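Local coordinates for capsule biosynthesis protein capD (Bacillus anthracis, PDB 3G9K) that cleaves the poly-gamma-D-glutamate capsule and, as a transpeptidase, joins it through an amide bond to meso-diaminopimelic acid of the peptidoglycan, at residues I73-T87 with V101-Y115. Sequence-based numbering, arbitrary orientation.
Sequences IISKDKETFIDYRET and VPGFVAGMEYIHDNY
Tyr84 lies against Gly107 and Met108 where helix 104-115 packs against strand 79-83, running roughly antiparallel to it (150°), a helix-on-sheet layer of the Ntn-hydrolase fold of gamma-glutamyltransferases. This chain is the N-terminal piece of the two-chain enzyme cut from one precursor. Packing is close round Tyr84. The glycine lets the tyrosine close in on the helix backbone, Tyr84 CB standing 3.6 Å from Gly107 CA. With chi1 at 47°, CG between the backbone N and the carbonyl carbon, the ring lies across the helix, and Tyr84 CE2 comes 3.8 Å from Ile111 CD1. Met108, a selenomethionine bent at chi2 and chi3, brings its CE to 3.3 Å from Tyr84 CZ; the phenol OH beyond is hydrogen-bonded to Asn18 of the other chain. Further along, Ile82 and Ile111 lie alongside with their tips pointing opposite ways, Ile82 CG1 4.0 Å from Ile111 CG1.

The solvent side is the rim at Lys78 and the partly exposed Tyr115. Exposed Lys78 comes in crosswise, its NZ near the ring plane and 3.7 Å from Tyr115 CE1, and Ile73 CD1 stays 4.2 Å from Tyr115 CG. Closer, however, is Thr80 CG2, 3.2 Å from Tyr115 OH.

Past Tyr84 and Gly103, away from Lys78, Thr87 and Val101 form a single antiparallel hydrogen-bonded bridge: Val101 N gives a nearly straight bond of 2.7 Å to Thr87 O, and Thr87 N returns a longer one to a lone pair of Val101 O.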
loop_
_atom_site.group_PDB
_atom_site.type_symbol
_atom_site.label_atom_id
_atom_site.label_comp_id
_atom_site.label_asym_id
_atom_site.label_seq_id
_atom_site.Cartn_x
_atom_site.Cartn_y
_atom_site.Cartn_z
ATOM N N ILE A 73 10.995 -4.147 5.931
ATOM C CA ILE A 73 11.688 -3.594 7.102
ATOM C C ILE A 73 13.194 -3.592 6.770
ATOM O O ILE A 73 13.824 -4.667 6.624
ATOM C CB ILE A 73 11.442 -4.375 8.409
ATOM C CG1 ILE A 73 9.939 -4.552 8.733
ATOM C CG2 ILE A 73 12.083 -3.631 9.575
ATOM C CD1 ILE A 73 9.625 -5.599 9.827
ATOM N N ILE A 74 13.756 -2.391 6.657
ATOM C CA ILE A 74 15.185 -2.217 6.367
ATOM C C ILE A 74 15.849 -1.426 7.496
ATOM O O ILE A 74 15.589 -0.236 7.687
ATOM C CB ILE A 74 15.424 -1.512 4.992
ATOM C CG1 ILE A 74 14.576 -2.127 3.857
ATOM C CG2 ILE A 74 16.944 -1.495 4.631
ATOM C CD1 ILE A 74 14.916 -3.552 3.376
ATOM N N SER A 75 16.669 -2.128 8.283
ATOM C CA SER A 75 17.392 -1.521 9.395
ATOM C C SER A 75 18.829 -1.380 8.953
ATOM O O SER A 75 19.184 -1.820 7.860
ATOM C CB SER A 75 17.313 -2.390 10.652
ATOM O OG SER A 75 17.947 -3.637 10.434
ATOM N N LYS A 76 19.643 -0.776 9.806
ATOM C CA LYS A 76 21.098 -0.709 9.574
ATOM C C LYS A 76 21.723 -2.065 9.266
ATOM O O LYS A 76 22.643 -2.143 8.472
ATOM C CB LYS A 76 21.811 -0.039 10.769
ATOM C CG LYS A 76 22.098 1.426 10.513
ATOM C CD LYS A 76 21.955 2.328 11.751
ATOM C CE LYS A 76 21.961 3.793 11.289
ATOM N NZ LYS A 76 21.846 4.807 12.398
ATOM N N ASP A 77 21.199 -3.128 9.870
ATOM C CA ASP A 77 21.850 -4.444 9.847
ATOM C C ASP A 77 21.063 -5.579 9.164
ATOM O O ASP A 77 21.616 -6.646 8.879
ATOM C CB ASP A 77 22.138 -4.856 11.296
ATOM C CG ASP A 77 23.040 -3.856 12.026
ATOM O OD1 ASP A 77 24.237 -3.733 11.664
ATOM O OD2 ASP A 77 22.548 -3.199 12.969
ATOM N N LYS A 78 19.772 -5.368 8.913
ATOM C CA LYS A 78 18.910 -6.442 8.408
ATOM C C LYS A 78 17.931 -5.907 7.349
ATOM O O LYS A 78 17.562 -4.735 7.401
ATOM C CB LYS A 78 18.142 -7.067 9.588
ATOM C CG LYS A 78 17.664 -8.497 9.325
ATOM C CD LYS A 78 16.804 -9.072 10.459
ATOM C CE LYS A 78 16.994 -10.604 10.563
ATOM N NZ LYS A 78 15.954 -11.299 11.437
ATOM N N GLU A 79 17.552 -6.769 6.398
ATOM C CA GLU A 79 16.467 -6.512 5.442
ATOM C C GLU A 79 15.468 -7.669 5.475
ATOM O O GLU A 79 15.844 -8.823 5.288
ATOM C CB GLU A 79 16.994 -6.390 4.004
ATOM C CG GLU A 79 18.130 -5.411 3.818
ATOM C CD GLU A 79 19.507 -6.013 4.109
ATOM O OE1 GLU A 79 19.724 -7.207 3.793
ATOM O OE2 GLU A 79 20.357 -5.267 4.650
ATOM N N THR A 80 14.192 -7.363 5.655
ATOM C CA THR A 80 13.154 -8.388 5.797
ATOM C C THR A 80 11.899 -7.960 5.059
ATOM O O THR A 80 11.555 -6.774 5.047
ATOM C CB THR A 80 12.722 -8.584 7.270
ATOM O OG1 THR A 80 13.864 -8.656 8.142
ATOM C CG2 THR A 80 11.900 -9.863 7.408
ATOM N N PHE A 81 11.219 -8.925 4.472
ATOM C CA PHE A 81 9.897 -8.703 3.914
ATOM C C PHE A 81 8.904 -9.679 4.565
ATOM O O PHE A 81 9.108 -10.879 4.523
ATOM C CB PHE A 81 9.854 -8.892 2.391
ATOM C CG PHE A 81 8.521 -8.536 1.816
ATOM C CD1 PHE A 81 8.206 -7.215 1.563
ATOM C CD2 PHE A 81 7.556 -9.492 1.619
ATOM C CE1 PHE A 81 6.947 -6.860 1.087
ATOM C CE2 PHE A 81 6.297 -9.132 1.140
ATOM C CZ PHE A 81 6.017 -7.809 0.866
ATOM N N ILE A 82 7.863 -9.171 5.221
ATOM C CA ILE A 82 6.841 -10.064 5.754
ATOM C C ILE A 82 5.569 -10.045 4.863
ATOM O O ILE A 82 4.951 -9.001 4.652
ATOM C CB ILE A 82 6.479 -9.738 7.194
ATOM C CG1 ILE A 82 7.734 -9.479 8.023
ATOM C CG2 ILE A 82 5.604 -10.861 7.760
ATOM C CD1 ILE A 82 8.760 -10.564 7.875
ATOM N N ASP A 83 5.230 -11.213 4.337
ATOM C CA ASP A 83 4.086 -11.427 3.479
ATOM C C ASP A 83 2.899 -11.935 4.314
ATOM O O ASP A 83 2.872 -13.102 4.727
ATOM C CB ASP A 83 4.460 -12.453 2.392
ATOM C CG ASP A 83 3.310 -12.713 1.398
ATOM O OD1 ASP A 83 2.138 -12.393 1.704
ATOM O OD2 ASP A 83 3.571 -13.186 0.275
ATOM N N TYR A 84 1.908 -11.070 4.544
ATOM C CA TYR A 84 0.669 -11.467 5.224
ATOM C C TYR A 84 -0.566 -11.243 4.314
ATOM O O TYR A 84 -1.652 -10.863 4.741
ATOM C CB TYR A 84 0.548 -10.778 6.598
ATOM C CG TYR A 84 0.845 -9.269 6.567
ATOM C CD1 TYR A 84 -0.168 -8.341 6.491
ATOM C CD2 TYR A 84 2.142 -8.804 6.605
ATOM C CE1 TYR A 84 0.110 -6.998 6.443
ATOM C CE2 TYR A 84 2.425 -7.476 6.544
ATOM C CZ TYR A 84 1.401 -6.562 6.489
ATOM O OH TYR A 84 1.713 -5.220 6.418
ATOM N N ARG A 85 -0.377 -11.576 3.047
ATOM C CA ARG A 85 -1.412 -11.552 2.091
ATOM C C ARG A 85 -2.354 -12.717 2.385
ATOM O O ARG A 85 -1.910 -13.768 2.879
ATOM C CB ARG A 85 -0.774 -11.683 0.711
ATOM C CG ARG A 85 -1.701 -11.454 -0.419
ATOM C CD ARG A 85 -0.919 -11.072 -1.686
ATOM N NE ARG A 85 -1.801 -11.026 -2.848
ATOM C CZ ARG A 85 -2.688 -10.063 -3.076
ATOM N NH1 ARG A 85 -2.843 -9.045 -2.229
ATOM N NH2 ARG A 85 -3.426 -10.113 -4.175
ATOM N N GLU A 86 -3.627 -12.532 2.061
ATOM C CA GLU A 86 -4.638 -13.571 2.256
ATOM C C GLU A 86 -4.318 -14.815 1.436
ATOM O O GLU A 86 -3.664 -14.745 0.410
ATOM C CB GLU A 86 -6.048 -13.081 1.920
ATOM C CG GLU A 86 -6.424 -11.794 2.542
ATOM C CD GLU A 86 -6.167 -10.582 1.661
ATOM O OE1 GLU A 86 -5.167 -10.526 0.879
ATOM O OE2 GLU A 86 -6.995 -9.647 1.782
ATOM N N THR A 87 -4.779 -15.961 1.920
ATOM C CA THR A 87 -4.567 -17.226 1.226
ATOM C C THR A 87 -5.915 -17.829 0.790
ATOM O O THR A 87 -6.971 -17.609 1.411
ATOM C CB THR A 87 -3.722 -18.189 2.114
ATOM O OG1 THR A 87 -4.314 -18.252 3.422
ATOM C CG2 THR A 87 -2.268 -17.670 2.223
ATOM N N VAL A 101 -8.376 -16.114 3.109
ATOM C CA VAL A 101 -8.249 -16.159 4.576
ATOM C C VAL A 101 -7.453 -14.908 4.986
ATOM O O VAL A 101 -6.335 -14.725 4.522
ATOM C CB VAL A 101 -7.538 -17.433 5.060
ATOM C CG1 VAL A 101 -7.377 -17.376 6.578
ATOM C CG2 VAL A 101 -8.326 -18.671 4.632
ATOM N N PRO A 102 -8.019 -14.020 5.800
ATOM C CA PRO A 102 -7.278 -12.763 6.147
ATOM C C PRO A 102 -5.970 -12.967 6.871
ATOM O O PRO A 102 -5.907 -13.813 7.797
ATOM C CB PRO A 102 -8.293 -12.010 7.017
ATOM C CG PRO A 102 -9.541 -12.605 6.709
ATOM C CD PRO A 102 -9.344 -14.013 6.405
ATOM N N GLY A 103 -4.936 -12.225 6.432
ATOM C CA GLY A 103 -3.613 -12.324 6.958
ATOM C C GLY A 103 -3.147 -11.233 7.896
ATOM O O GLY A 103 -2.153 -11.446 8.616
ATOM N N PHE A 104 -3.855 -10.092 7.900
ATOM C CA PHE A 104 -3.477 -8.907 8.660
ATOM C C PHE A 104 -3.111 -9.199 10.150
ATOM O O PHE A 104 -1.996 -8.848 10.620
ATOM C CB PHE A 104 -4.650 -7.900 8.609
ATOM C CG PHE A 104 -4.340 -6.573 9.236
ATOM C CD1 PHE A 104 -4.501 -6.382 10.615
ATOM C CD2 PHE A 104 -3.924 -5.501 8.469
ATOM C CE1 PHE A 104 -4.222 -5.164 11.224
ATOM C CE2 PHE A 104 -3.635 -4.266 9.070
ATOM C CZ PHE A 104 -3.811 -4.110 10.462
ATOM N N VAL A 105 -4.061 -9.780 10.892
ATOM C CA VAL A 105 -3.890 -10.042 12.335
ATOM C C VAL A 105 -2.662 -10.948 12.631
ATOM O O VAL A 105 -1.835 -10.620 13.510
ATOM C CB VAL A 105 -5.194 -10.543 12.953
ATOM C CG1 VAL A 105 -4.983 -11.026 14.413
ATOM C CG2 VAL A 105 -6.244 -9.426 12.886
ATOM N N ALA A 106 -2.538 -12.044 11.880
ATOM C CA ALA A 106 -1.361 -12.946 11.917
ATOM C C ALA A 106 -0.041 -12.250 11.534
ATOM O O ALA A 106 1.005 -12.478 12.184
ATOM C CB ALA A 106 -1.574 -14.157 11.038
ATOM N N GLY A 107 -0.083 -11.383 10.522
ATOM C CA GLY A 107 1.066 -10.580 10.126
ATOM C C GLY A 107 1.592 -9.698 11.224
ATOM O O GLY A 107 2.776 -9.722 11.528
HETATM N N MSE A 108 0.677 -8.908 11.792
HETATM C CA MSE A 108 1.033 -7.978 12.859
HETATM C C MSE A 108 1.582 -8.718 14.079
HETATM O O MSE A 108 2.582 -8.279 14.678
HETATM C CB MSE A 108 -0.174 -7.114 13.256
HETATM C CG MSE A 108 -0.689 -6.172 12.150
HETATM SE SE MSE A 108 0.682 -4.996 11.422
HETATM C CE MSE A 108 0.686 -5.506 9.577
ATOM N N GLU A 109 0.967 -9.864 14.443
ATOM C CA GLU A 109 1.481 -10.618 15.580
ATOM C C GLU A 109 2.867 -11.195 15.314
ATOM O O GLU A 109 3.724 -11.152 16.201
ATOM C CB GLU A 109 0.551 -11.742 16.005
ATOM C CG GLU A 109 1.091 -12.527 17.223
ATOM C CD GLU A 109 0.019 -13.369 17.838
ATOM O OE1 GLU A 109 -0.884 -12.800 18.480
ATOM O OE2 GLU A 109 0.068 -14.584 17.641
ATOM N N TYR A 110 3.074 -11.760 14.128
ATOM C CA TYR A 110 4.378 -12.272 13.698
ATOM C C TYR A 110 5.469 -11.193 13.676
ATOM O O TYR A 110 6.595 -11.393 14.133
ATOM C CB TYR A 110 4.294 -12.901 12.308
ATOM C CG TYR A 110 5.602 -13.538 11.880
ATOM C CD1 TYR A 110 6.667 -12.757 11.425
ATOM C CD2 TYR A 110 5.793 -14.927 11.981
ATOM C CE1 TYR A 110 7.870 -13.329 11.089
ATOM C CE2 TYR A 110 7.007 -15.512 11.629
ATOM C CZ TYR A 110 8.024 -14.708 11.194
ATOM O OH TYR A 110 9.230 -15.275 10.855
ATOM N N ILE A 111 5.117 -10.048 13.111
ATOM C CA ILE A 111 5.981 -8.876 13.081
ATOM C C ILE A 111 6.317 -8.438 14.481
ATOM O O ILE A 111 7.458 -8.203 14.806
ATOM C CB ILE A 111 5.298 -7.713 12.300
ATOM C CG1 ILE A 111 5.277 -8.105 10.809
ATOM C CG2 ILE A 111 6.025 -6.337 12.566
ATOM C CD1 ILE A 111 4.325 -7.262 9.851
ATOM N N HIS A 112 5.300 -8.297 15.334
ATOM C CA HIS A 112 5.581 -7.948 16.701
ATOM C C HIS A 112 6.555 -8.913 17.404
ATOM O O HIS A 112 7.516 -8.471 18.045
ATOM C CB HIS A 112 4.294 -7.906 17.523
ATOM C CG HIS A 112 4.560 -7.795 18.987
ATOM N ND1 HIS A 112 4.787 -8.900 19.783
ATOM C CD2 HIS A 112 4.738 -6.710 19.775
ATOM C CE1 HIS A 112 5.066 -8.493 21.010
ATOM N NE2 HIS A 112 5.067 -7.172 21.028
ATOM N N ASP A 113 6.278 -10.209 17.313
ATOM C CA ASP A 113 7.024 -11.204 18.084
ATOM C C ASP A 113 8.456 -11.355 17.597
ATOM O O ASP A 113 9.343 -11.785 18.351
ATOM C CB ASP A 113 6.344 -12.553 17.996
ATOM C CG ASP A 113 5.039 -12.592 18.759
ATOM O OD1 ASP A 113 4.651 -11.598 19.428
ATOM O OD2 ASP A 113 4.378 -13.627 18.672
ATOM N N ASN A 114 8.701 -11.010 16.342
ATOM C CA ASN A 114 10.013 -11.242 15.775
ATOM C C ASN A 114 10.819 -9.972 15.534
ATOM O O ASN A 114 12.066 -10.036 15.471
ATOM C CB ASN A 114 9.898 -12.071 14.503
ATOM C CG ASN A 114 9.390 -13.477 14.775
ATOM O OD1 ASN A 114 10.127 -14.329 15.296
ATOM N ND2 ASN A 114 8.118 -13.722 14.466
ATOM N N TYR A 115 10.154 -8.815 15.425
ATOM C CA TYR A 115 10.814 -7.528 15.132
ATOM C C TYR A 115 10.362 -6.362 16.020
ATOM O O TYR A 115 10.911 -5.258 15.946
ATOM C CB TYR A 115 10.644 -7.172 13.644
ATOM C CG TYR A 115 11.004 -8.313 12.709
ATOM C CD1 TYR A 115 12.334 -8.558 12.335
ATOM C CD2 TYR A 115 10.016 -9.160 12.216
ATOM C CE1 TYR A 115 12.656 -9.626 11.476
ATOM C CE2 TYR A 115 10.321 -10.215 11.373
ATOM C CZ TYR A 115 11.638 -10.445 11.008
ATOM O OH TYR A 115 11.895 -11.499 10.168
#